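PDB 1HCU: alpha-1,2-mannosidase from Trichoderma reesei, which probably trims alpha-1,2-linked mannose residues from high-mannose N-glycans on glycoproteins, with a calcium ion as cofactor. Local coordinates for residues A[173-178]-A[242-247]; A[152-157]-A[224-229]; A[97-102]-A[178-183]; A[247-252]-A[483-488]. One frame throughout, in Å; residues are numbered along the deposited sequence.

In the fold
All four contacts are largely buried, but they run from the middle of the molecule outward. Contact 4 lies about 7 Å from the chain centre and is mostly polar, with its hydrogen bonds gathered round a calcium ligand. Contacts 1 and 3 are both about 12 Å out and meet through S246 and S180: contact 1 packs on the start of helix 175-178 and adds one backbone hydrogen bond, whereas contact 3 packs on the turn after it and is held by packing alone. Contact 2, about 22 Å out, joins a loop to strand 225-227 and reaches a surface glycan. Contacts 1 and 4 share helix 245-257, while contacts 1 and 2 meet where strands 172-174 and 225-227 pair.

Contact 1: A[173-178]-A[242-247]; sequences NNVAEI and GLMDSF
L243 meets the start of helix 175-178 with both its carbonyl and its side chain. Its O accepts a hydrogen bond from A176 N over 3.1 Å, the N-H aimed at 153° and the donor standing well above the carbonyl plane. This occupies one of the N-H groups that a first helical turn leaves without an acceptor inside the helix. The same oxygen has V175 CG2 3.4 Å away, and the methyl of A176 is packed tightly on the L243 peptide, CB to the carbonyl C at 3.2 Å. The L243 side chain crosses that of N174, the N-cap residue, at about a right angle, with CD2 3.7 Å from N174 CG.

M244 closes round a single methyl. Its CB, CG and CE all come near V175 CG2, CG at 3.7 Å, and the bend at chi3 (-77°) is what returns CE to it. D245 touches lightly, OD1 lying 3.9 Å from A176 CB. S246 brings its OG to 3.8 Å from the same CB, but its hydrogen-bond partner is the hydroxyl of S180, which also bonds to A176 O. At F247, CB sits 3.6 Å from V175 O, and with CG anti to the backbone N (chi1 161°) the ring heads for L208 and E205 of helix 196-209.

The junction packs the residues leading into helix 245-257, among them D245, a predicted active-site residue, against a strand-to-helix connection in the (alpha/alpha) barrel of glycosyl hydrolase family 47.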
loop_
_atom_site.group_PDB
_atom_site.type_symbol
_atom_site.label_atom_id
_atom_site.label_comp_id
_atom_site.label_asym_id
_atom_site.label_seq_id
_atom_site.Cartn_x
_atom_site.Cartn_y
_atom_site.Cartn_z
ATOM N N ASN A 173 -16.511 -9.926 6.117
ATOM C CA ASN A 173 -15.520 -9.077 5.474
ATOM C C ASN A 173 -14.157 -9.739 5.728
ATOM O O ASN A 173 -14.065 -10.678 6.537
ATOM C CB ASN A 173 -15.579 -7.687 6.126
ATOM C CG ASN A 173 -14.971 -6.586 5.260
ATOM O OD1 ASN A 173 -14.404 -6.839 4.193
ATOM N ND2 ASN A 173 -15.089 -5.351 5.728
ATOM N N ASN A 174 -13.112 -9.273 5.036
ATOM C CA ASN A 174 -11.770 -9.821 5.237
ATOM C C ASN A 174 -10.980 -8.926 6.194
ATOM O O ASN A 174 -11.283 -7.740 6.334
ATOM C CB ASN A 174 -11.008 -9.996 3.900
ATOM C CG ASN A 174 -10.863 -8.698 3.102
ATOM O OD1 ASN A 174 -11.703 -8.374 2.255
ATOM N ND2 ASN A 174 -9.797 -7.959 3.367
ATOM N N VAL A 175 -9.977 -9.504 6.852
ATOM C CA VAL A 175 -9.165 -8.777 7.818
ATOM C C VAL A 175 -8.425 -7.580 7.237
ATOM O O VAL A 175 -8.263 -6.567 7.915
ATOM C CB VAL A 175 -8.144 -9.718 8.537
ATOM C CG1 VAL A 175 -8.897 -10.799 9.299
ATOM C CG2 VAL A 175 -7.179 -10.339 7.538
ATOM N N ALA A 176 -7.974 -7.667 5.992
ATOM C CA ALA A 176 -7.283 -6.518 5.421
ATOM C C ALA A 176 -8.216 -5.306 5.355
ATOM O O ALA A 176 -7.848 -4.220 5.791
ATOM C CB ALA A 176 -6.740 -6.845 4.033
ATOM N N GLU A 177 -9.424 -5.486 4.830
ATOM C CA GLU A 177 -10.357 -4.366 4.700
ATOM C C GLU A 177 -10.919 -3.870 6.034
ATOM O O GLU A 177 -11.271 -2.701 6.172
ATOM C CB GLU A 177 -11.486 -4.740 3.730
ATOM C CG GLU A 177 -10.933 -5.218 2.383
ATOM C CD GLU A 177 -11.957 -5.242 1.264
ATOM O OE1 GLU A 177 -11.795 -6.065 0.341
ATOM O OE2 GLU A 177 -12.912 -4.435 1.294
ATOM N N ILE A 178 -10.988 -4.763 7.014
ATOM C CA ILE A 178 -11.469 -4.411 8.337
ATOM C C ILE A 178 -10.353 -3.722 9.118
ATOM O O ILE A 178 -10.581 -2.730 9.807
ATOM C CB ILE A 178 -11.866 -5.661 9.140
ATOM C CG1 ILE A 178 -13.080 -6.339 8.505
ATOM C CG2 ILE A 178 -12.134 -5.275 10.589
ATOM C CD1 ILE A 178 -13.428 -7.672 9.142
ATOM N N GLY A 242 -2.992 -10.238 -0.791
ATOM C CA GLY A 242 -4.399 -9.885 -0.879
ATOM C C GLY A 242 -5.291 -10.408 0.232
ATOM O O GLY A 242 -5.155 -11.552 0.664
ATOM N N LEU A 243 -6.197 -9.551 0.698
ATOM C CA LEU A 243 -7.149 -9.900 1.751
ATOM C C LEU A 243 -6.631 -9.903 3.187
ATOM O O LEU A 243 -7.429 -10.047 4.117
ATOM C CB LEU A 243 -7.771 -11.270 1.468
ATOM C CG LEU A 243 -8.494 -11.447 0.138
ATOM C CD1 LEU A 243 -8.940 -12.895 0.042
ATOM C CD2 LEU A 243 -9.681 -10.484 0.033
ATOM N N MET A 244 -5.322 -9.748 3.385
ATOM C CA MET A 244 -4.771 -9.756 4.740
ATOM C C MET A 244 -3.598 -8.803 4.957
ATOM O O MET A 244 -3.468 -8.210 6.031
ATOM C CB MET A 244 -4.347 -11.189 5.118
ATOM C CG MET A 244 -3.764 -11.351 6.526
ATOM S SD MET A 244 -3.550 -13.117 6.992
ATOM C CE MET A 244 -5.262 -13.573 7.393
ATOM N N ASP A 245 -2.758 -8.645 3.937
ATOM C CA ASP A 245 -1.571 -7.792 4.024
ATOM C C ASP A 245 -1.629 -6.533 4.892
ATOM O O ASP A 245 -0.942 -6.443 5.912
ATOM C CB ASP A 245 -1.104 -7.382 2.622
ATOM C CG ASP A 245 -2.246 -6.866 1.741
ATOM O OD1 ASP A 245 -3.297 -6.424 2.271
ATOM O OD2 ASP A 245 -2.075 -6.902 0.505
ATOM N N SER A 246 -2.435 -5.554 4.493
ATOM C CA SER A 246 -2.482 -4.300 5.236
ATOM C C SER A 246 -2.922 -4.382 6.703
ATOM O O SER A 246 -2.717 -3.431 7.451
ATOM C CB SER A 246 -3.305 -3.248 4.464
ATOM O OG SER A 246 -4.555 -3.742 4.011
ATOM N N PHE A 247 -3.505 -5.508 7.117
ATOM C CA PHE A 247 -3.915 -5.680 8.516
ATOM C C PHE A 247 -2.685 -5.759 9.429
ATOM O O PHE A 247 -2.603 -5.047 10.431
ATOM C CB PHE A 247 -4.753 -6.948 8.702
ATOM C CG PHE A 247 -4.810 -7.415 10.130
ATOM C CD1 PHE A 247 -4.061 -8.507 10.546
ATOM C CD2 PHE A 247 -5.532 -6.696 11.077
ATOM C CE1 PHE A 247 -4.019 -8.875 11.897
ATOM C CE2 PHE A 247 -5.498 -7.051 12.423
ATOM C CZ PHE A 247 -4.738 -8.142 12.836
#

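Contact 2: A[152-157]-A[224-229]; sequences SGVPDP and TFVSTS. With NAG (2-acetamido-2-deoxy-beta-D-glucopyranose), chain E.
T228, V154 and S152 carry this contact. The carbonyl oxygen of T228 receives S152 twice: the hydroxyl OG donates over 2.6 Å, from well above the carbonyl plane, and the backbone N adds a weak bond at 3.4 Å. OG of S152 is placed between its own N and carbonyl carbon (chi1 68°), and it also accepts from V154 N at 3.0 Å, with an N-H angle of 163°. One hydroxyl therefore closes a turn in its own loop and ties that loop to the partner strand's end.

V154 lies against the backbone leading into T228. Its CB is 4.1 Å from T228 CA, and its CG2 rests 3.8 Å from S227 O and 4.1 Å from V226 CG1. I178 lies against both valines from helix 175-178. The T228 methyl CG2 skirts P155 O at 4.1 Å, while its hydroxyl is bonded to A170 O.

On the glycan side, S227 and S229 turn their hydroxyls to the sugar. OG of S227 is hydrogen-bonded to O6 of the N-acetylglucosamine at 3.0 Å and accepts from the hydroxyl of S229; the paired serine hydroxyls lie together beside O5 and O6 of the sugar attached to N230.

The arrangement is an ST turn at S152 packed on the end of strand 225-227, at the foot of an N-glycosylation site and away from the active site.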
loop_
_atom_site.group_PDB
_atom_site.type_symbol
_atom_site.label_atom_id
_atom_site.label_comp_id
_atom_site.label_asym_id
_atom_site.label_seq_id
_atom_site.Cartn_x
_atom_site.Cartn_y
_atom_site.Cartn_z
ATOM N N SER A 152 -22.276 -6.448 15.169
ATOM C CA SER A 152 -21.021 -6.580 15.921
ATOM C C SER A 152 -20.167 -5.314 15.929
ATOM O O SER A 152 -19.398 -5.073 16.859
ATOM C CB SER A 152 -20.163 -7.704 15.335
ATOM O OG SER A 152 -19.696 -7.351 14.044
ATOM N N GLY A 153 -20.292 -4.517 14.880
ATOM C CA GLY A 153 -19.487 -3.323 14.783
ATOM C C GLY A 153 -18.428 -3.549 13.717
ATOM O O GLY A 153 -17.739 -2.610 13.318
ATOM N N VAL A 154 -18.282 -4.795 13.265
ATOM C CA VAL A 154 -17.319 -5.111 12.214
ATOM C C VAL A 154 -17.883 -4.427 10.980
ATOM O O VAL A 154 -19.029 -4.684 10.583
ATOM C CB VAL A 154 -17.210 -6.643 11.938
ATOM C CG1 VAL A 154 -16.303 -6.903 10.732
ATOM C CG2 VAL A 154 -16.670 -7.358 13.161
ATOM N N PRO A 155 -17.094 -3.549 10.352
ATOM C CA PRO A 155 -17.541 -2.824 9.159
ATOM C C PRO A 155 -17.987 -3.691 7.986
ATOM O O PRO A 155 -17.427 -4.756 7.731
ATOM C CB PRO A 155 -16.326 -1.969 8.803
ATOM C CG PRO A 155 -15.192 -2.851 9.229
ATOM C CD PRO A 155 -15.658 -3.325 10.585
ATOM N N ASP A 156 -19.013 -3.216 7.290
ATOM C CA ASP A 156 -19.541 -3.867 6.101
ATOM C C ASP A 156 -18.588 -3.300 5.046
ATOM O O ASP A 156 -18.332 -2.104 5.038
ATOM C CB ASP A 156 -20.969 -3.377 5.859
ATOM C CG ASP A 156 -21.626 -4.022 4.656
ATOM O OD1 ASP A 156 -22.781 -4.476 4.809
ATOM O OD2 ASP A 156 -21.009 -4.060 3.565
ATOM N N PRO A 157 -18.046 -4.149 4.157
ATOM C CA PRO A 157 -17.111 -3.737 3.100
ATOM C C PRO A 157 -17.642 -2.772 2.034
ATOM O O PRO A 157 -16.872 -2.031 1.416
ATOM C CB PRO A 157 -16.681 -5.069 2.492
ATOM C CG PRO A 157 -17.924 -5.897 2.604
ATOM C CD PRO A 157 -18.398 -5.576 4.019
ATOM N N THR A 224 -8.838 -15.162 7.584
ATOM C CA THR A 224 -9.077 -14.114 6.602
ATOM C C THR A 224 -10.448 -13.432 6.655
ATOM O O THR A 224 -10.546 -12.217 6.496
ATOM C CB THR A 224 -8.866 -14.667 5.168
ATOM O OG1 THR A 224 -7.541 -15.193 5.045
ATOM C CG2 THR A 224 -9.060 -13.574 4.127
ATOM N N PHE A 225 -11.504 -14.209 6.871
ATOM C CA PHE A 225 -12.854 -13.648 6.903
ATOM C C PHE A 225 -13.510 -13.620 8.276
ATOM O O PHE A 225 -13.473 -14.600 9.022
ATOM C CB PHE A 225 -13.738 -14.397 5.911
ATOM C CG PHE A 225 -13.136 -14.500 4.534
ATOM C CD1 PHE A 225 -12.576 -15.698 4.090
ATOM C CD2 PHE A 225 -13.118 -13.394 3.686
ATOM C CE1 PHE A 225 -12.011 -15.795 2.822
ATOM C CE2 PHE A 225 -12.552 -13.478 2.415
ATOM C CZ PHE A 225 -12.000 -14.682 1.983
ATOM N N VAL A 226 -14.105 -12.470 8.589
ATOM C CA VAL A 226 -14.769 -12.240 9.866
ATOM C C VAL A 226 -16.251 -11.908 9.682
ATOM O O VAL A 226 -16.624 -11.095 8.836
ATOM C CB VAL A 226 -14.086 -11.086 10.643
ATOM C CG1 VAL A 226 -14.819 -10.831 11.955
ATOM C CG2 VAL A 226 -12.648 -11.429 10.915
ATOM N N SER A 227 -17.082 -12.560 10.485
ATOM C CA SER A 227 -18.530 -12.387 10.461
ATOM C C SER A 227 -18.928 -10.977 10.900
ATOM O O SER A 227 -18.431 -10.475 11.912
ATOM C CB SER A 227 -19.165 -13.419 11.400
ATOM O OG SER A 227 -20.529 -13.133 11.635
ATOM N N THR A 228 -19.822 -10.339 10.150
ATOM C CA THR A 228 -20.261 -8.994 10.505
ATOM C C THR A 228 -21.328 -9.018 11.602
ATOM O O THR A 228 -21.528 -8.025 12.302
ATOM C CB THR A 228 -20.817 -8.238 9.281
ATOM O OG1 THR A 228 -21.947 -8.940 8.749
ATOM C CG2 THR A 228 -19.741 -8.124 8.206
ATOM N N SER A 229 -21.997 -10.160 11.757
ATOM C CA SER A 229 -23.030 -10.310 12.776
ATOM C C SER A 229 -22.469 -10.570 14.175
ATOM O O SER A 229 -23.022 -10.082 15.154
ATOM C CB SER A 229 -24.010 -11.435 12.396
ATOM O OG SER A 229 -23.380 -12.705 12.355
HETATM C C1 NAG E . -21.711 -15.992 13.869
HETATM C C2 NAG E . -22.234 -17.348 14.360
HETATM C C3 NAG E . -22.064 -18.395 13.250
HETATM C C4 NAG E . -22.662 -17.910 11.924
HETATM C C5 NAG E . -22.110 -16.521 11.579
HETATM C C6 NAG E . -22.739 -15.938 10.334
HETATM C C7 NAG E . -22.040 -17.840 16.716
HETATM C C8 NAG E . -21.823 -19.124 17.498
HETATM N N2 NAG E . -21.464 -17.754 15.522
HETATM O O3 NAG E . -22.686 -19.611 13.642
HETATM O O4 NAG E . -22.328 -18.822 10.883
HETATM O O5 NAG E . -22.372 -15.605 12.658
HETATM O O6 NAG E . -21.877 -14.997 9.714
HETATM O O7 NAG E . -22.728 -16.937 17.194
#

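Contact 3: A[97-102]-A[178-183]; sequences SVFETN and IGSLVL
L181 buries the most surface here, packing on helix 98-117. The leucine fork divides over two residues one turn apart on that helix: CD1 lies 4.1 Å from V98 CG1, the two side chains crossing at about a right angle, and CD2 sits 3.6 Å from N102 CG. With N102 CG anti to its backbone N (chi1 171°), the amide is extended toward the turn.

The aromatic contact comes from F99, whose ring edge takes S180 CB practically in the ring plane, CE1 to CB at 3.5 Å. The hydroxyl of S180 is engaged with S246 OG and A176 O.

Among polar atoms, N102 ND2 approaches S180 O to 2.8 Å, but the angle is too poor for a hydrogen bond. The helix start is held from within: S97 OG caps it by accepting from E100 N at 3.1 Å, and S97 O takes both the N and the OG1 of T101 from opposite faces.

Here a serine-capped helix N-terminus meets the turn joining helices 175-178 and 182-192, and its first turn carries E100, a predicted proton donor of the active site.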
loop_
_atom_site.group_PDB
_atom_site.type_symbol
_atom_site.label_atom_id
_atom_site.label_comp_id
_atom_site.label_asym_id
_atom_site.label_seq_id
_atom_site.Cartn_x
_atom_site.Cartn_y
_atom_site.Cartn_z
ATOM N N SER A 97 -16.392 0.916 -2.161
ATOM C CA SER A 97 -15.514 0.122 -1.300
ATOM C C SER A 97 -15.060 0.953 -0.112
ATOM O O SER A 97 -14.368 1.964 -0.273
ATOM C CB SER A 97 -14.276 -0.355 -2.068
ATOM O OG SER A 97 -13.352 -1.005 -1.199
ATOM N N VAL A 98 -15.457 0.535 1.081
ATOM C CA VAL A 98 -15.056 1.239 2.288
ATOM C C VAL A 98 -13.522 1.292 2.341
ATOM O O VAL A 98 -12.937 2.349 2.581
ATOM C CB VAL A 98 -15.578 0.507 3.541
ATOM C CG1 VAL A 98 -15.099 1.220 4.799
ATOM C CG2 VAL A 98 -17.100 0.425 3.491
ATOM N N PHE A 99 -12.887 0.146 2.095
ATOM C CA PHE A 99 -11.422 0.014 2.108
ATOM C C PHE A 99 -10.679 0.872 1.078
ATOM O O PHE A 99 -9.830 1.691 1.437
ATOM C CB PHE A 99 -11.037 -1.462 1.918
ATOM C CG PHE A 99 -9.565 -1.686 1.669
ATOM C CD1 PHE A 99 -8.625 -1.462 2.675
ATOM C CD2 PHE A 99 -9.119 -2.126 0.423
ATOM C CE1 PHE A 99 -7.266 -1.673 2.444
ATOM C CE2 PHE A 99 -7.761 -2.340 0.182
ATOM C CZ PHE A 99 -6.832 -2.113 1.196
ATOM N N GLU A 100 -10.984 0.675 -0.201
ATOM C CA GLU A 100 -10.325 1.435 -1.266
ATOM C C GLU A 100 -10.544 2.935 -1.098
ATOM O O GLU A 100 -9.618 3.729 -1.281
ATOM C CB GLU A 100 -10.851 1.006 -2.641
ATOM C CG GLU A 100 -10.696 -0.479 -2.980
ATOM C CD GLU A 100 -9.242 -0.939 -3.006
ATOM O OE1 GLU A 100 -8.348 -0.103 -3.250
ATOM O OE2 GLU A 100 -8.995 -2.145 -2.800
ATOM N N THR A 101 -11.766 3.325 -0.747
ATOM C CA THR A 101 -12.088 4.737 -0.572
ATOM C C THR A 101 -11.313 5.349 0.595
ATOM O O THR A 101 -10.810 6.469 0.511
ATOM C CB THR A 101 -13.605 4.930 -0.330
ATOM O OG1 THR A 101 -14.333 4.334 -1.409
ATOM C CG2 THR A 101 -13.959 6.410 -0.254
ATOM N N ASN A 102 -11.209 4.589 1.676
ATOM C CA ASN A 102 -10.514 5.020 2.873
ATOM C C ASN A 102 -9.031 5.310 2.666
ATOM O O ASN A 102 -8.552 6.400 2.983
ATOM C CB ASN A 102 -10.672 3.950 3.960
ATOM C CG ASN A 102 -9.803 4.223 5.171
ATOM O OD1 ASN A 102 -10.110 5.089 5.993
ATOM N ND2 ASN A 102 -8.700 3.499 5.275
ATOM N N ILE A 178 -10.988 -4.763 7.014
ATOM C CA ILE A 178 -11.469 -4.411 8.337
ATOM C C ILE A 178 -10.353 -3.722 9.118
ATOM O O ILE A 178 -10.581 -2.730 9.807
ATOM C CB ILE A 178 -11.866 -5.661 9.140
ATOM C CG1 ILE A 178 -13.080 -6.339 8.505
ATOM C CG2 ILE A 178 -12.134 -5.275 10.589
ATOM C CD1 ILE A 178 -13.428 -7.672 9.142
ATOM N N GLY A 179 -9.141 -4.261 8.994
ATOM C CA GLY A 179 -7.998 -3.729 9.717
ATOM C C GLY A 179 -7.169 -2.642 9.062
ATOM O O GLY A 179 -6.065 -2.352 9.521
ATOM N N SER A 180 -7.684 -2.031 8.001
ATOM C CA SER A 180 -6.950 -0.971 7.329
ATOM C C SER A 180 -7.715 0.342 7.383
ATOM O O SER A 180 -7.585 1.175 6.488
ATOM C CB SER A 180 -6.679 -1.348 5.872
ATOM O OG SER A 180 -5.786 -2.443 5.783
ATOM N N LEU A 181 -8.494 0.529 8.447
ATOM C CA LEU A 181 -9.295 1.739 8.625
ATOM C C LEU A 181 -8.892 2.532 9.863
ATOM O O LEU A 181 -9.099 3.752 9.928
ATOM C CB LEU A 181 -10.767 1.357 8.755
ATOM C CG LEU A 181 -11.288 0.422 7.669
ATOM C CD1 LEU A 181 -12.729 0.018 7.978
ATOM C CD2 LEU A 181 -11.187 1.106 6.324
ATOM N N VAL A 182 -8.321 1.826 10.839
ATOM C CA VAL A 182 -7.918 2.412 12.115
ATOM C C VAL A 182 -6.958 3.603 12.048
ATOM O O VAL A 182 -7.144 4.587 12.767
ATOM C CB VAL A 182 -7.333 1.316 13.061
ATOM C CG1 VAL A 182 -6.133 0.629 12.415
ATOM C CG2 VAL A 182 -6.946 1.929 14.383
ATOM N N LEU A 183 -5.947 3.536 11.186
ATOM C CA LEU A 183 -4.990 4.630 11.077
ATOM C C LEU A 183 -5.654 5.938 10.646
ATOM O O LEU A 183 -5.539 6.954 11.330
ATOM C CB LEU A 183 -3.887 4.295 10.065
ATOM C CG LEU A 183 -2.468 4.823 10.333
ATOM C CD1 LEU A 183 -1.668 4.825 9.022
ATOM C CD2 LEU A 183 -2.512 6.209 10.920
#

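Contact 4: A[247-252]-A[483-488]; sequences FYEYLI and FNTEAH. With CA (calcium ion), chain H.
A type I beta turn, N484 to A487, stands off the side of helix 245-257, with the nearest CA pairs, E249 with T485 and Y250 with N484, both 7.8 Å apart, so two long side chains of the helix span the gap. Y250 gives a nearly straight link: its OH accepts from T485 N over 2.8 Å at 173°, with that nitrogen at the ring edge and in the ring plane.

E249 reaches T485 by a fully extended chain, CG anti to the backbone N (chi1 -177°). T485 OG1 donates to E249 OE2 at 2.8 Å on the syn side of the carboxylate, somewhat out of its plane. With its proton so directed, the same hydroxyl oxygen also binds the calcium ion at 2.9 Å, beside T485 O at 2.7 Å. Four waters complete the set seen round the metal, and water 1 donates to E249 OE2 at 2.9 Å. E249 is thus a second-shell residue that positions one protein ligand and one water; its other oxygen, OE1, forms a salt bridge with K253, which probably offsets part of its charge.

N484 shapes the turn. Its OD1 takes E486 N and H488 N, both at 2.7 Å, from opposite faces of the amide plane, the first closing an Asx turn, while ND2 bonds to I103 O and E184.

The turn links strand 481-483 to strand 489-491 near the middle of the chain, with helix 245-257 on the E249 and Y250 side, L183 of helix 182-192 touching both Y250 and N484, E184 of that helix against Y250, and helix 451-465 packed against A487 and H488.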
loop_
_atom_site.group_PDB
_atom_site.type_symbol
_atom_site.label_atom_id
_atom_site.label_comp_id
_atom_site.label_asym_id
_atom_site.label_seq_id
_atom_site.Cartn_x
_atom_site.Cartn_y
_atom_site.Cartn_z
ATOM N N PHE A 247 -3.505 -5.508 7.117
ATOM C CA PHE A 247 -3.915 -5.680 8.516
ATOM C C PHE A 247 -2.685 -5.759 9.429
ATOM O O PHE A 247 -2.603 -5.047 10.431
ATOM C CB PHE A 247 -4.753 -6.948 8.702
ATOM C CG PHE A 247 -4.810 -7.415 10.130
ATOM C CD1 PHE A 247 -4.061 -8.507 10.546
ATOM C CD2 PHE A 247 -5.532 -6.696 11.077
ATOM C CE1 PHE A 247 -4.019 -8.875 11.897
ATOM C CE2 PHE A 247 -5.498 -7.051 12.423
ATOM C CZ PHE A 247 -4.738 -8.142 12.836
ATOM N N TYR A 248 -1.749 -6.642 9.085
ATOM C CA TYR A 248 -0.512 -6.798 9.847
ATOM C C TYR A 248 0.276 -5.495 9.788
ATOM O O TYR A 248 0.876 -5.079 10.781
ATOM C CB TYR A 248 0.346 -7.932 9.269
ATOM C CG TYR A 248 -0.250 -9.306 9.475
ATOM C CD1 TYR A 248 -0.332 -10.219 8.426
ATOM C CD2 TYR A 248 -0.760 -9.678 10.714
ATOM C CE1 TYR A 248 -0.914 -11.467 8.607
ATOM C CE2 TYR A 248 -1.340 -10.918 10.907
ATOM C CZ TYR A 248 -1.418 -11.805 9.851
ATOM O OH TYR A 248 -2.019 -13.027 10.041
ATOM N N GLU A 249 0.258 -4.855 8.619
ATOM C CA GLU A 249 0.962 -3.591 8.399
ATOM C C GLU A 249 0.518 -2.501 9.381
ATOM O O GLU A 249 1.353 -1.858 10.024
ATOM C CB GLU A 249 0.729 -3.101 6.952
ATOM C CG GLU A 249 1.465 -1.810 6.538
ATOM C CD GLU A 249 1.053 -1.307 5.141
ATOM O OE1 GLU A 249 1.463 -0.186 4.747
ATOM O OE2 GLU A 249 0.320 -2.034 4.436
ATOM N N TYR A 250 -0.790 -2.285 9.492
ATOM C CA TYR A 250 -1.304 -1.238 10.371
ATOM C C TYR A 250 -1.115 -1.510 11.857
ATOM O O TYR A 250 -1.162 -0.591 12.672
ATOM C CB TYR A 250 -2.785 -0.955 10.075
ATOM C CG TYR A 250 -3.018 0.041 8.946
ATOM C CD1 TYR A 250 -4.308 0.497 8.642
ATOM C CD2 TYR A 250 -1.963 0.497 8.160
ATOM C CE1 TYR A 250 -4.537 1.377 7.572
ATOM C CE2 TYR A 250 -2.183 1.379 7.088
ATOM C CZ TYR A 250 -3.464 1.808 6.798
ATOM O OH TYR A 250 -3.663 2.627 5.712
ATOM N N LEU A 251 -0.893 -2.769 12.209
ATOM C CA LEU A 251 -0.679 -3.134 13.597
ATOM C C LEU A 251 0.549 -2.412 14.153
ATOM O O LEU A 251 0.479 -1.755 15.198
ATOM C CB LEU A 251 -0.488 -4.641 13.708
ATOM C CG LEU A 251 -1.524 -5.500 14.443
ATOM C CD1 LEU A 251 -2.935 -5.019 14.255
ATOM C CD2 LEU A 251 -1.365 -6.914 13.927
ATOM N N ILE A 252 1.672 -2.525 13.452
ATOM C CA ILE A 252 2.895 -1.873 13.901
ATOM C C ILE A 252 2.848 -0.370 13.608
ATOM O O ILE A 252 3.444 0.427 14.337
ATOM C CB ILE A 252 4.141 -2.497 13.221
ATOM C CG1 ILE A 252 5.428 -1.934 13.834
ATOM C CG2 ILE A 252 4.099 -2.232 11.731
ATOM C CD1 ILE A 252 5.623 -2.278 15.293
ATOM N N PHE A 483 3.479 6.455 7.162
ATOM C CA PHE A 483 2.835 6.212 5.876
ATOM C C PHE A 483 1.653 5.252 6.011
ATOM O O PHE A 483 1.763 4.186 6.638
ATOM C CB PHE A 483 3.824 5.633 4.861
ATOM C CG PHE A 483 4.884 6.602 4.400
ATOM C CD1 PHE A 483 6.155 6.585 4.968
ATOM C CD2 PHE A 483 4.626 7.502 3.370
ATOM C CE1 PHE A 483 7.161 7.452 4.509
ATOM C CE2 PHE A 483 5.621 8.368 2.906
ATOM C CZ PHE A 483 6.890 8.341 3.478
ATOM N N ASN A 484 0.519 5.640 5.429
ATOM C CA ASN A 484 -0.663 4.798 5.456
ATOM C C ASN A 484 -0.401 3.783 4.345
ATOM O O ASN A 484 0.632 3.851 3.683
ATOM C CB ASN A 484 -1.938 5.633 5.208
ATOM C CG ASN A 484 -2.367 5.666 3.747
ATOM O OD1 ASN A 484 -1.548 5.800 2.838
ATOM N ND2 ASN A 484 -3.667 5.565 3.525
ATOM N N THR A 485 -1.314 2.850 4.130
ATOM C CA THR A 485 -1.082 1.831 3.115
ATOM C C THR A 485 -0.988 2.339 1.671
ATOM O O THR A 485 -0.475 1.644 0.807
ATOM C CB THR A 485 -2.154 0.731 3.218
ATOM O OG1 THR A 485 -1.542 -0.534 2.978
ATOM C CG2 THR A 485 -3.272 0.952 2.215
ATOM N N GLU A 486 -1.470 3.551 1.410
ATOM C CA GLU A 486 -1.425 4.106 0.055
ATOM C C GLU A 486 -0.342 5.188 -0.006
ATOM O O GLU A 486 -0.459 6.177 -0.730
ATOM C CB GLU A 486 -2.794 4.703 -0.318
ATOM C CG GLU A 486 -2.969 5.050 -1.795
ATOM C CD GLU A 486 -3.330 3.840 -2.658
ATOM O OE1 GLU A 486 -3.291 2.697 -2.154
ATOM O OE2 GLU A 486 -3.653 4.042 -3.852
ATOM N N ALA A 487 0.699 4.997 0.790
ATOM C CA ALA A 487 1.817 5.926 0.835
ATOM C C ALA A 487 1.435 7.353 1.214
ATOM O O ALA A 487 2.073 8.301 0.763
ATOM C CB ALA A 487 2.539 5.923 -0.508
ATOM N N HIS A 488 0.397 7.513 2.029
ATOM C CA HIS A 488 -0.008 8.847 2.477
ATOM C C HIS A 488 0.459 9.023 3.918
ATOM O O HIS A 488 -0.087 8.416 4.833
ATOM C CB HIS A 488 -1.526 9.025 2.384
ATOM C CG HIS A 488 -2.054 8.904 0.989
ATOM N ND1 HIS A 488 -1.514 9.600 -0.069
ATOM C CD2 HIS A 488 -3.050 8.146 0.473
ATOM C CE1 HIS A 488 -2.151 9.274 -1.180
ATOM N NE2 HIS A 488 -3.087 8.393 -0.878
HETATM CA CA CA H . -0.155 -1.037 0.522
HETATM O O HOH W 1 0.575 -3.299 1.857
HETATM O O HOH W 2 -2.935 -1.478 0.094
HETATM O O HOH W 3 -0.811 -2.971 -1.362
HETATM O O HOH W 4 1.888 -0.390 -1.223
#